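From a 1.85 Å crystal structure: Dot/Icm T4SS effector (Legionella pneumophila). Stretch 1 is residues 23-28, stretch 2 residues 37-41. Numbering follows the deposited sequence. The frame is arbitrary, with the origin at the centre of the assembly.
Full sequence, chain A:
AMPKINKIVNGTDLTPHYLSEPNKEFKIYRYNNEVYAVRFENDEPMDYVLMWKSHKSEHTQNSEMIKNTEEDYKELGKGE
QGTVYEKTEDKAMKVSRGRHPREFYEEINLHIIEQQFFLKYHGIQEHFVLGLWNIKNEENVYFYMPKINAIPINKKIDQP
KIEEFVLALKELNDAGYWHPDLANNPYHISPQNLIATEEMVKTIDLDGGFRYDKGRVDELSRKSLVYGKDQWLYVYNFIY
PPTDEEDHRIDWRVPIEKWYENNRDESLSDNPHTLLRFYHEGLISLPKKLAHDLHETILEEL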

ATOM      1  N   ASN A  23     -11.274  19.697 -14.325  1.00 44.84           N
ATOM      2  CA  ASN A  23     -11.198  19.133 -12.981  1.00 36.67           C
ATOM      3  C   ASN A  23     -11.092  20.261 -11.968  1.00 32.49           C
ATOM      4  O   ASN A  23     -10.224  21.132 -12.093  1.00 32.63           O
ATOM      5  N   LYS A  24     -11.972  20.247 -10.969  1.00 28.76           N
ATOM      6  CA  LYS A  24     -11.931  21.259  -9.927  1.00 30.99           C
ATOM      7  C   LYS A  24     -11.064  20.854  -8.740  1.00 28.65           C
ATOM      8  O   LYS A  24     -10.634  21.728  -7.980  1.00 29.26           O
ATOM      9  N   GLU A  25     -10.786  19.560  -8.571  1.00 28.86           N
ATOM     10  CA  GLU A  25     -10.175  19.050  -7.350  1.00 26.37           C
ATOM     11  C   GLU A  25      -8.715  18.669  -7.507  1.00 18.92           C
ATOM     12  O   GLU A  25      -7.931  18.887  -6.584  1.00 19.12           O
ATOM     13  N   PHE A  26      -8.319  18.103  -8.642  1.00 17.44           N
ATOM     14  CA  PHE A  26      -6.973  17.579  -8.805  1.00 17.09           C
ATOM     15  C   PHE A  26      -6.428  17.914 -10.186  1.00 16.84           C
ATOM     16  O   PHE A  26      -7.169  17.919 -11.177  1.00 16.52           O
ATOM     17  N   LYS A  27      -5.119  18.179 -10.240  1.00 15.90           N
ATOM     18  CA  LYS A  27      -4.410  18.442 -11.485  1.00 17.14           C
ATOM     19  C   LYS A  27      -3.077  17.710 -11.443  1.00 14.53           C
ATOM     20  O   LYS A  27      -2.502  17.507 -10.367  1.00 14.43           O
ATOM     21  N   ILE A  28      -2.576  17.345 -12.623  1.00 15.71           N
ATOM     22  CA  ILE A  28      -1.286  16.682 -12.769  1.00 14.62           C
ATOM     23  C   ILE A  28      -0.347  17.629 -13.504  1.00 15.82           C
ATOM     24  O   ILE A  28      -0.686  18.135 -14.586  1.00 16.72           O
ATOM     25  N   ALA A  37       0.923  15.474  -8.358  1.00 14.05           N
ATOM     26  CA  ALA A  37      -0.527  15.614  -8.274  1.00 16.71           C
ATOM     27  C   ALA A  37      -0.841  16.716  -7.273  1.00 17.17           C
ATOM     28  O   ALA A  37      -0.357  16.678  -6.136  1.00 19.10           O
ATOM     29  N   VAL A  38      -1.630  17.703  -7.700  1.00 16.98           N
ATOM     30  CA  VAL A  38      -1.961  18.867  -6.888  1.00 15.18           C
ATOM     31  C   VAL A  38      -3.456  18.859  -6.607  1.00 16.48           C
ATOM     32  O   VAL A  38      -4.264  18.720  -7.533  1.00 14.87           O
ATOM     33  N   ARG A  39      -3.822  19.008  -5.331  1.00 14.92           N
ATOM     34  CA  ARG A  39      -5.221  19.078  -4.934  1.00 15.30           C
ATOM     35  C   ARG A  39      -5.597  20.515  -4.608  1.00 17.42           C
ATOM     36  O   ARG A  39      -4.753  21.329  -4.218  1.00 17.60           O
ATOM     37  N   PHE A  40      -6.883  20.822  -4.776  1.00 21.01           N
ATOM     38  CA  PHE A  40      -7.398  22.177  -4.642  1.00 20.87           C
ATOM     39  C   PHE A  40      -8.521  22.224  -3.619  1.00 21.34           C
ATOM     40  O   PHE A  40      -9.288  21.268  -3.475  1.00 20.46           O
ATOM     41  N   GLU A  41      -8.611  23.353  -2.911  1.00 21.68           N
ATOM     42  CA  GLU A  41      -9.751  23.673  -2.067  1.00 28.10           C
ATOM     43  C   GLU A  41     -10.138  25.121  -2.334  1.00 27.74           C
ATOM     44  O   GLU A  41      -9.271  26.001  -2.405  1.00 25.73           O
TER

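Two antiparallel strands meet here, and the backbone does most of the polar work. Lys 27 and Val 38 form the hydrogen-bonded pair of the register, each serving the other as donor and acceptor: Lys 27 N gives to Val 38 O at 2.9 Å, and Val 38 N gives to Lys 27 O at 2.8 Å, the latter almost straight at 173°. One step beyond, where stretch 1 is still loop, Phe 40 N donates to Glu 25 O at 2.8 Å. Its 138° angle is more bent, but it carries the pairing past the end of the regular ladder. The same three carbonyls also receive CA-H...O contacts: Arg 39 CA lies 3.2 Å from Glu 25 O, Phe 26 CA lies 3.2 Å from Val 38 O, and Ala 37 CA lies 3.4 Å from Lys 27 O. Each acceptor therefore meets an amide and an alpha carbon from the facing stretch.

The non-hydrogen-bonded pairs, Phe 26 with Arg 39 and Ile 28 with Ala 37, put their side chains on one face of the sheet. Phe 26, chi1 m and buried, brings CE1 to 3.5 Å from Arg 39 CB, so the ring rests against the aliphatic root of a charged residue. Arg 39 leaves its CA in the p rotamer and continues with chi2 and chi3 both t, leading its guanidinium away from the other stretch. There NH1 donates to Glu 41 OE2 at 2.6 Å and 171°, a salt bridge within its own strand, while NE and NH2 are satisfied elsewhere in the structure. All three guanidinium nitrogens are thus used, none on stretch 1. Farther along, Ile 28 in the m, m rotamer curls its end inward, and its CD1 meets Ala 37 CB at 3.7 Å; the small methyl partner is a simple apolar match.

Lys 27 and Val 38 occupy the other face. Val 38, chi1 t, is buried, whereas Lys 27 bends through m, m before extending t, t. That path lays its CG 3.5 Å from Phe 40 CE1 and leads its end away from stretch 2, where NZ finds a hydrogen-bonding partner just outside the two stretches. Phe 40, chi1 m, points toward stretch 1 and has the largest covered area of any residue here. Its CB sits 3.5 Å from Lys 24 O, and its ring presents an edge to Glu 25 O, the carbonyl already taken by its own amide.

The approach to the strand is organised by Asn 23, which touches nothing across the interface. With chi1 t, its OD1 accepts from two successive amides, Glu 25 N at 3.1 Å and Phe 26 N at 2.9 Å, and ND2 is satisfied elsewhere in the structure. The CA-to-CB bonds of Lys 24 and Glu 25 point away, and both residues contribute backbone oxygens instead. The rule to extract is economical: backbone groups pair across the gap, carbon fills it, and the charged ends of Lys 27 and Arg 39 find their partners away from the facing stretch.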

ATOM      1  CB  ASN A  23      -9.993  18.192 -12.855  1.00 32.95           C
ATOM      2  CG  ASN A  23     -10.216  17.097 -11.837  1.00 32.16           C
ATOM      3  OD1 ASN A  23     -10.299  17.357 -10.635  1.00 32.82           O
ATOM      4  ND2 ASN A  23     -10.304  15.857 -12.317  1.00 30.36           N
ATOM      5  CB  LYS A  24     -13.342  21.561  -9.413  1.00 36.19           C
ATOM      6  CG  LYS A  24     -14.423  21.552 -10.476  1.00 42.52           C
ATOM      7  CD  LYS A  24     -15.654  22.314 -10.004  1.00 49.73           C
ATOM      8  CE  LYS A  24     -15.486  23.815 -10.198  1.00 52.90           C
ATOM      9  NZ  LYS A  24     -16.062  24.264 -11.497  1.00 55.02           N
ATOM     10  CB  GLU A  25     -10.951  17.827  -6.843  1.00 36.02           C
ATOM     11  CG  GLU A  25     -12.456  18.027  -6.746  1.00 46.70           C
ATOM     12  CD  GLU A  25     -13.174  16.814  -6.174  1.00 53.28           C
ATOM     13  OE1 GLU A  25     -12.489  15.889  -5.686  1.00 53.86           O
ATOM     14  OE2 GLU A  25     -14.425  16.788  -6.214  1.00 55.90           O
ATOM     15  CB  PHE A  26      -6.936  16.053  -8.608  1.00 18.87           C
ATOM     16  CG  PHE A  26      -7.395  15.601  -7.254  1.00 18.12           C
ATOM     17  CD1 PHE A  26      -6.518  15.595  -6.179  1.00 13.98           C
ATOM     18  CD2 PHE A  26      -8.695  15.171  -7.052  1.00 20.39           C
ATOM     19  CE1 PHE A  26      -6.928  15.175  -4.933  1.00 14.31           C
ATOM     20  CE2 PHE A  26      -9.115  14.750  -5.801  1.00 22.80           C
ATOM     21  CZ  PHE A  26      -8.229  14.748  -4.742  1.00 19.52           C
ATOM     22  CB  LYS A  27      -4.168  19.938 -11.707  1.00 20.34           C
ATOM     23  CG  LYS A  27      -5.431  20.768 -11.881  1.00 26.47           C
ATOM     24  CD  LYS A  27      -6.071  20.544 -13.247  1.00 31.82           C
ATOM     25  CE  LYS A  27      -7.332  21.389 -13.402  1.00 37.36           C
ATOM     26  NZ  LYS A  27      -8.009  21.168 -14.711  1.00 39.66           N
ATOM     27  CB  ILE A  28      -1.410  15.351 -13.530  1.00 16.14           C
ATOM     28  CG1 ILE A  28      -2.443  14.441 -12.866  1.00 15.16           C
ATOM     29  CG2 ILE A  28      -0.052  14.667 -13.608  1.00 16.83           C
ATOM     30  CD1 ILE A  28      -2.105  14.045 -11.450  1.00 15.71           C
ATOM     31  CB  ALA A  37      -1.183  14.299  -7.858  1.00 17.81           C
ATOM     32  CB  VAL A  38      -1.557  20.177  -7.593  1.00 17.02           C
ATOM     33  CG1 VAL A  38      -2.008  21.385  -6.776  1.00 18.85           C
ATOM     34  CG2 VAL A  38      -0.055  20.221  -7.825  1.00 18.93           C
ATOM     35  CB  ARG A  39      -5.503  18.176  -3.734  1.00 15.85           C
ATOM     36  CG  ARG A  39      -4.816  18.577  -2.445  1.00 15.96           C
ATOM     37  CD  ARG A  39      -5.215  17.650  -1.299  1.00 42.08           C
ATOM     38  NE  ARG A  39      -4.725  18.116  -0.002  1.00 17.31           N
ATOM     39  CZ  ARG A  39      -5.370  18.977   0.774  1.00 19.10           C
ATOM     40  NH1 ARG A  39      -6.540  19.470   0.395  1.00 22.13           N
ATOM     41  NH2 ARG A  39      -4.847  19.346   1.936  1.00 22.76           N
ATOM     42  CB  PHE A  40      -7.926  22.702  -5.988  1.00 23.13           C
ATOM     43  CG  PHE A  40      -6.864  22.868  -7.036  1.00 22.73           C
ATOM     44  CD1 PHE A  40      -6.289  21.762  -7.647  1.00 18.76           C
ATOM     45  CD2 PHE A  40      -6.438  24.133  -7.413  1.00 23.61           C
ATOM     46  CE1 PHE A  40      -5.316  21.909  -8.601  1.00 18.35           C
ATOM     47  CE2 PHE A  40      -5.456  24.289  -8.379  1.00 22.14           C
ATOM     48  CZ  PHE A  40      -4.894  23.177  -8.971  1.00 19.76           C
ATOM     49  CB  GLU A  41      -9.443  23.488  -0.574  1.00 23.79           C
ATOM     50  CG  GLU A  41      -9.055  22.081  -0.177  1.00 22.31           C
ATOM     51  CD  GLU A  41      -8.825  21.954   1.330  1.00 23.36           C
ATOM     52  OE1 GLU A  41      -9.485  22.676   2.088  1.00 26.46           O
ATOM     53  OE2 GLU A  41      -7.985  21.134   1.749  1.00 22.51           O
TER